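Local coordinates for nucleosome assembly protein 1, putative (Plasmodium falciparum, PDB 3FS3) that acts as a histone chaperone of the nucleosome assembly protein family, probably binding histones and chromatin, at the interface of chains A and B. Sequence-based numbering; all coordinates share one arbitrary frame. Chains: chain A/B, Nucleosome assembly protein 1, putative.

Contact 1: the interface of chains A and B. Residues chain A 68, 71-72, 75-76; chain B 79, 83, 87.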
# COMPACT_ATOMS: atom_id res chain seq x y z
N TYR A 68 12.98 8.01 -15.65
CA TYR A 68 12.75 8.82 -14.46
C TYR A 68 12.20 7.96 -13.33
O TYR A 68 12.62 8.10 -12.18
CB TYR A 68 11.77 9.95 -14.77
CG TYR A 68 12.42 11.16 -15.39
CD1 TYR A 68 13.46 11.83 -14.75
CD2 TYR A 68 12.01 11.63 -16.63
CE1 TYR A 68 14.06 12.94 -15.32
CE2 TYR A 68 12.60 12.74 -17.21
CZ TYR A 68 13.63 13.39 -16.55
OH TYR A 68 14.20 14.50 -17.12
N LYS A 71 14.82 6.11 -11.56
CA LYS A 71 15.60 7.00 -10.71
C LYS A 71 14.84 7.34 -9.43
O LYS A 71 15.44 7.51 -8.37
CB LYS A 71 15.98 8.26 -11.49
CG LYS A 71 16.90 7.96 -12.67
CD LYS A 71 17.31 9.22 -13.42
CE LYS A 71 18.37 8.93 -14.49
NZ LYS A 71 17.92 7.99 -15.56
N PHE A 72 13.51 7.44 -9.51
CA PHE A 72 12.70 7.74 -8.33
C PHE A 72 12.76 6.51 -7.43
O PHE A 72 12.97 6.62 -6.21
CB PHE A 72 11.24 8.00 -8.69
CG PHE A 72 10.29 7.86 -7.53
CD1 PHE A 72 10.15 8.87 -6.59
CD2 PHE A 72 9.54 6.69 -7.37
CE1 PHE A 72 9.27 8.73 -5.50
CE2 PHE A 72 8.66 6.54 -6.29
CZ PHE A 72 8.53 7.57 -5.35
N GLU A 75 15.98 6.53 -5.55
CA GLU A 75 16.00 7.48 -4.44
C GLU A 75 15.09 7.02 -3.29
O GLU A 75 15.32 7.38 -2.14
CB GLU A 75 15.60 8.88 -4.91
CG GLU A 75 16.64 9.55 -5.82
CD GLU A 75 16.42 11.04 -5.96
OE1 GLU A 75 16.60 11.78 -4.97
OE2 GLU A 75 16.07 11.49 -7.07
N LEU A 76 14.07 6.23 -3.60
CA LEU A 76 13.16 5.72 -2.57
C LEU A 76 13.89 4.63 -1.77
O LEU A 76 13.75 4.55 -0.55
CB LEU A 76 11.89 5.14 -3.20
CG LEU A 76 10.87 4.51 -2.23
CD1 LEU A 76 10.41 5.55 -1.22
CD2 LEU A 76 9.68 3.98 -3.01
N LEU B 79 10.30 13.97 -2.40
CA LEU B 79 10.61 13.01 -3.45
C LEU B 79 9.46 12.82 -4.43
O LEU B 79 9.66 12.94 -5.63
CB LEU B 79 11.00 11.67 -2.82
CG LEU B 79 11.66 10.66 -3.75
CD1 LEU B 79 12.95 11.25 -4.33
CD2 LEU B 79 11.94 9.36 -2.99
N TYR B 83 9.42 14.16 -8.62
CA TYR B 83 9.15 13.33 -9.78
C TYR B 83 7.80 13.63 -10.41
O TYR B 83 7.64 13.48 -11.62
CB TYR B 83 9.31 11.85 -9.42
CG TYR B 83 10.77 11.47 -9.35
CD1 TYR B 83 11.45 11.02 -10.48
CD2 TYR B 83 11.51 11.67 -8.18
CE1 TYR B 83 12.82 10.80 -10.46
CE2 TYR B 83 12.88 11.46 -8.14
CZ TYR B 83 13.53 11.02 -9.29
OH TYR B 83 14.90 10.84 -9.27
N TYR B 87 7.54 14.13 -14.34
CA TYR B 87 6.64 13.39 -15.25
C TYR B 87 5.77 14.33 -16.08
O TYR B 87 5.44 14.03 -17.24
CB TYR B 87 5.72 12.44 -14.47
CG TYR B 87 6.42 11.38 -13.64
CD1 TYR B 87 7.58 10.74 -14.10
CD2 TYR B 87 5.92 11.00 -12.40
CE1 TYR B 87 8.21 9.75 -13.34
CE2 TYR B 87 6.55 10.01 -11.63
CZ TYR B 87 7.69 9.40 -12.10
OH TYR B 87 8.33 8.45 -11.33
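A:Phe72 pushes its side chain between B:Tyr83 and B:Leu79, and the apolar centre of this helix-to-helix contact forms around it. The CB of A:Phe72 sits over the middle of one face of the B:Tyr83 ring, 3.4 Å from its centroid, while the phenyl ring turns away so that the two aromatic planes stand 66° apart, edge to face. CG of A:Phe72 lies opposite its backbone N (chi1 161°), which carries CE1 to within 3.5 Å of CG, the branch point of B:Leu79. The two methyls of that leucine then part company: CD1 lies 3.6 Å from CB of A:Glu75, and CD2 reaches the backbone of A:Leu76. On the other flank, CE1 of B:Tyr87 meets CB of A:Tyr68 at 3.8 Å. Polarity appears at the rim, where the phenol OH of B:Tyr83 donates a hydrogen bond of 2.6 Å to OE2 of A:Glu75. The carboxylate oxygen lies in the plane of the tyrosine ring, at its edge, and accepts on its anti lone pair; the bond probably helps fix the far end of a ring already held across its face. All eight residues belong to helix 49-99, the long dimerisation helix of the NAP fold, with its copies from the two chains packed against each other.

Contact 2: the interface of chains A and B. Residues chain A 87, 90-91, 283-284; chain B 65, 68-69.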
# COMPACT_ATOMS: atom_id res chain seq x y z
N TYR A 87 16.80 4.51 12.64
CA TYR A 87 15.94 3.90 13.66
C TYR A 87 16.69 2.87 14.51
O TYR A 87 16.42 2.72 15.71
CB TYR A 87 14.71 3.21 13.03
CG TYR A 87 13.80 4.11 12.22
CD1 TYR A 87 13.52 5.42 12.62
CD2 TYR A 87 13.20 3.64 11.06
CE1 TYR A 87 12.67 6.24 11.87
CE2 TYR A 87 12.34 4.45 10.30
CZ TYR A 87 12.09 5.75 10.72
OH TYR A 87 11.27 6.56 9.96
N ILE A 90 17.86 3.66 17.95
CA ILE A 90 16.72 3.94 18.81
C ILE A 90 16.11 2.63 19.31
O ILE A 90 15.66 2.55 20.45
CB ILE A 90 15.67 4.78 18.07
CG1 ILE A 90 16.33 6.09 17.59
CG2 ILE A 90 14.51 5.12 19.00
CD1 ILE A 90 15.41 7.02 16.82
N TYR A 91 16.13 1.60 18.46
CA TYR A 91 15.59 0.30 18.86
C TYR A 91 16.52 -0.36 19.88
O TYR A 91 16.05 -0.95 20.86
CB TYR A 91 15.41 -0.62 17.65
CG TYR A 91 14.39 -0.14 16.64
CD1 TYR A 91 13.23 0.53 17.05
CD2 TYR A 91 14.56 -0.37 15.27
CE1 TYR A 91 12.28 0.95 16.13
CE2 TYR A 91 13.61 0.05 14.34
CZ TYR A 91 12.47 0.71 14.78
OH TYR A 91 11.53 1.15 13.87
N PRO A 283 7.94 -0.16 15.33
CA PRO A 283 8.16 1.30 15.32
C PRO A 283 7.52 2.08 16.48
O PRO A 283 8.04 3.14 16.88
CB PRO A 283 7.57 1.73 13.97
CG PRO A 283 7.65 0.47 13.12
CD PRO A 283 7.24 -0.60 14.11
N TYR A 284 6.42 1.56 17.02
CA TYR A 284 5.67 2.23 18.09
C TYR A 284 5.39 1.36 19.32
O TYR A 284 4.39 1.57 20.00
CB TYR A 284 4.32 2.69 17.52
CG TYR A 284 4.37 3.24 16.11
CD1 TYR A 284 5.21 4.31 15.79
CD2 TYR A 284 3.58 2.69 15.10
CE1 TYR A 284 5.26 4.82 14.50
CE2 TYR A 284 3.62 3.20 13.81
CZ TYR A 284 4.46 4.26 13.51
OH TYR A 284 4.50 4.78 12.24
N TYR B 65 11.95 8.52 17.91
CA TYR B 65 11.53 7.80 16.71
C TYR B 65 10.61 8.68 15.87
O TYR B 65 10.82 8.84 14.66
CB TYR B 65 10.77 6.51 17.07
CG TYR B 65 10.30 5.77 15.83
CD1 TYR B 65 11.11 4.81 15.22
CD2 TYR B 65 9.08 6.07 15.23
CE1 TYR B 65 10.73 4.19 14.04
CE2 TYR B 65 8.68 5.45 14.05
CZ TYR B 65 9.51 4.51 13.46
OH TYR B 65 9.14 3.88 12.30
N TYR B 68 12.42 11.44 13.87
CA TYR B 68 13.03 10.93 12.65
C TYR B 68 11.97 10.55 11.63
O TYR B 68 12.11 10.84 10.44
CB TYR B 68 13.90 9.71 12.96
CG TYR B 68 15.28 10.06 13.45
CD1 TYR B 68 16.14 10.84 12.67
CD2 TYR B 68 15.74 9.63 14.68
CE1 TYR B 68 17.42 11.16 13.11
CE2 TYR B 68 17.01 9.94 15.13
CZ TYR B 68 17.85 10.71 14.34
OH TYR B 68 19.12 11.01 14.78
N GLU B 69 10.90 9.90 12.09
CA GLU B 69 9.84 9.50 11.18
C GLU B 69 9.21 10.71 10.48
O GLU B 69 8.87 10.63 9.30
CB GLU B 69 8.77 8.70 11.92
CG GLU B 69 7.68 8.15 11.00
CD GLU B 69 6.61 7.39 11.75
OE1 GLU B 69 5.90 8.01 12.58
OE2 GLU B 69 6.48 6.17 11.53
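B:Tyr65 of one subunit enters a pocket of the other, built from A:Tyr87, A:Tyr91, A:Pro283 and A:Tyr284, in a homodimer interface of the NAP type that fastens the long helix of one chain to two helices of its partner. The B:Tyr65 ring is stacked on A:Tyr87, with centroids 4.4 Å apart and planes inclined by 30°; the overlap is offset, CE1 of B:Tyr65 lying toward the rim of the A:Tyr87 face. Against B:Tyr65 also comes the backbone carbonyl of A:Pro283, whose O stands 3.5 Å above the plane, over the ring centre. With CG of B:Tyr65 opposite its backbone N (chi1 179°), the ring reaches between helix 49-99 and helix 260-289 of chain A.

Beside the B:Tyr65 ring, the phenol OH of A:Tyr284 donates a hydrogen bond at 2.5 Å to OE2 of B:Glu69, which accepts on its syn lone pair. The two side chains run roughly at right angles, their planes 63° apart, while CE1 of A:Tyr284 also packs on CE2 of B:Tyr65 at 3.5 Å. Farther from A:Pro283, CD1 of A:Ile90 touches CD2 of B:Tyr68 at 3.4 Å. By engaging helix 260-289 as well as helix 49-99, the site probably helps set the position of each subunit's body relative to the partner's long helix.

Contact 3: the interface of chains A and B. Residues chain A 47, 50-51, 54; chain B 97, 110-112.
A:Thr54 and A:Gln51, one turn apart on the helix of chain A, rest on the segment B:Asn110 to B:Pro112, and the closer packing of this modest contact is here. The amide end of A:Gln51 lies against the proline ring, with NE2 3.4 Å from CD of B:Pro112, the two side chains crossing at about a right angle. CB of A:Gln51 meets CD1 of B:Leu111, and the methyl CG2 of A:Thr54 touches CB of the same leucine at 3.9 Å. The threonine divides its work between its branches: with OG1 opposite the carbonyl carbon (chi1 -69°), the methyl faces the leucine and the hydroxyl faces the water. On that looser side, a water bridges the two chains. It is hydrogen-bonded to OG1 of A:Thr54 at 2.6 Å, to the backbone O of B:Asn110 at 2.7 Å and to the backbone O of A:Glu50 at 2.8 Å; the direct bond from OG1 to the B:Asn110 oxygen is weak. A:Glu50 is poorly ordered, so the water's bond to it is the less certain one. B:Asn110 is itself braced within chain B, its ND2 donating to the backbone O of B:Ala97 at 2.9 Å from above the carbonyl plane. The site probably steadies the start of helix 49-99 against the partner's loop.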
# COMPACT_ATOMS: atom_id res chain seq x y z
N LEU A 47 -2.03 0.83 -38.55
CA LEU A 47 -2.29 2.25 -38.49
C LEU A 47 -1.74 2.85 -39.78
O LEU A 47 -1.01 2.19 -40.52
CB LEU A 47 -1.52 2.84 -37.30
CG LEU A 47 -1.56 1.99 -36.03
CD1 LEU A 47 -0.43 2.38 -35.09
CD2 LEU A 47 -2.91 2.15 -35.38
N GLU A 50 1.32 7.77 -40.75
CA GLU A 50 1.27 8.94 -39.89
C GLU A 50 1.04 8.54 -38.42
O GLU A 50 1.70 9.05 -37.51
CB GLU A 50 0.14 9.84 -40.38
CG GLU A 50 -0.21 11.01 -39.49
CD GLU A 50 -1.59 11.55 -39.80
OE1 GLU A 50 -1.96 12.60 -39.23
OE2 GLU A 50 -2.30 10.93 -40.62
N GLN A 51 0.09 7.64 -38.20
CA GLN A 51 -0.22 7.20 -36.85
C GLN A 51 0.93 6.35 -36.29
O GLN A 51 1.21 6.38 -35.09
CB GLN A 51 -1.54 6.42 -36.85
CG GLN A 51 -2.72 7.26 -37.34
CD GLN A 51 -3.93 6.43 -37.73
OE1 GLN A 51 -3.85 5.21 -37.83
NE2 GLN A 51 -5.05 7.10 -37.97
N THR A 54 3.33 8.56 -34.70
CA THR A 54 2.80 9.04 -33.44
C THR A 54 3.01 7.99 -32.34
O THR A 54 3.38 8.33 -31.22
CB THR A 54 1.29 9.33 -33.57
OG1 THR A 54 1.11 10.48 -34.41
CG2 THR A 54 0.67 9.58 -32.20
N ALA B 97 1.38 15.11 -28.97
CA ALA B 97 1.53 14.22 -30.11
C ALA B 97 0.20 13.55 -30.45
O ALA B 97 -0.10 13.33 -31.62
CB ALA B 97 2.58 13.15 -29.80
N ASN B 110 -4.50 11.97 -33.82
CA ASN B 110 -3.27 11.45 -34.42
C ASN B 110 -3.06 9.97 -34.09
O ASN B 110 -2.12 9.35 -34.59
CB ASN B 110 -2.06 12.28 -33.99
CG ASN B 110 -2.21 13.74 -34.37
OD1 ASN B 110 -2.62 14.07 -35.48
ND2 ASN B 110 -1.87 14.63 -33.45
N LEU B 111 -3.93 9.42 -33.25
CA LEU B 111 -3.88 8.00 -32.88
C LEU B 111 -5.25 7.62 -32.31
O LEU B 111 -5.45 7.53 -31.09
CB LEU B 111 -2.79 7.72 -31.85
CG LEU B 111 -2.45 6.23 -31.67
CD1 LEU B 111 -2.02 5.65 -33.01
CD2 LEU B 111 -1.35 6.05 -30.64
N PRO B 112 -6.22 7.39 -33.22
CA PRO B 112 -7.61 7.03 -32.94
C PRO B 112 -7.84 6.02 -31.82
O PRO B 112 -7.20 4.97 -31.78
CB PRO B 112 -8.10 6.51 -34.30
CG PRO B 112 -7.38 7.39 -35.25
CD PRO B 112 -5.97 7.38 -34.67
O HOH W 1 -0.50 10.52 -36.47

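Helix 49-99 takes part in all three contacts, and the two-fold symmetry of the dimer gives each a twin with the chains exchanged. The centres of the C-alpha atoms of contacts 1 and 2 lie about 25 Å apart, those of contacts 1 and 3 about 30 Å, and those of contacts 2 and 3 about 52 Å, with contact 1 between the others along the helix pair. A:Tyr68 and B:Tyr87 of contact 1 recur with the chains exchanged, as B:Tyr68 and A:Tyr87, in contact 2. Contact 2 adds helix 260-289 and contact 3 the 110-112 loop, so the subunits are joined along much of the helix rather than at one point.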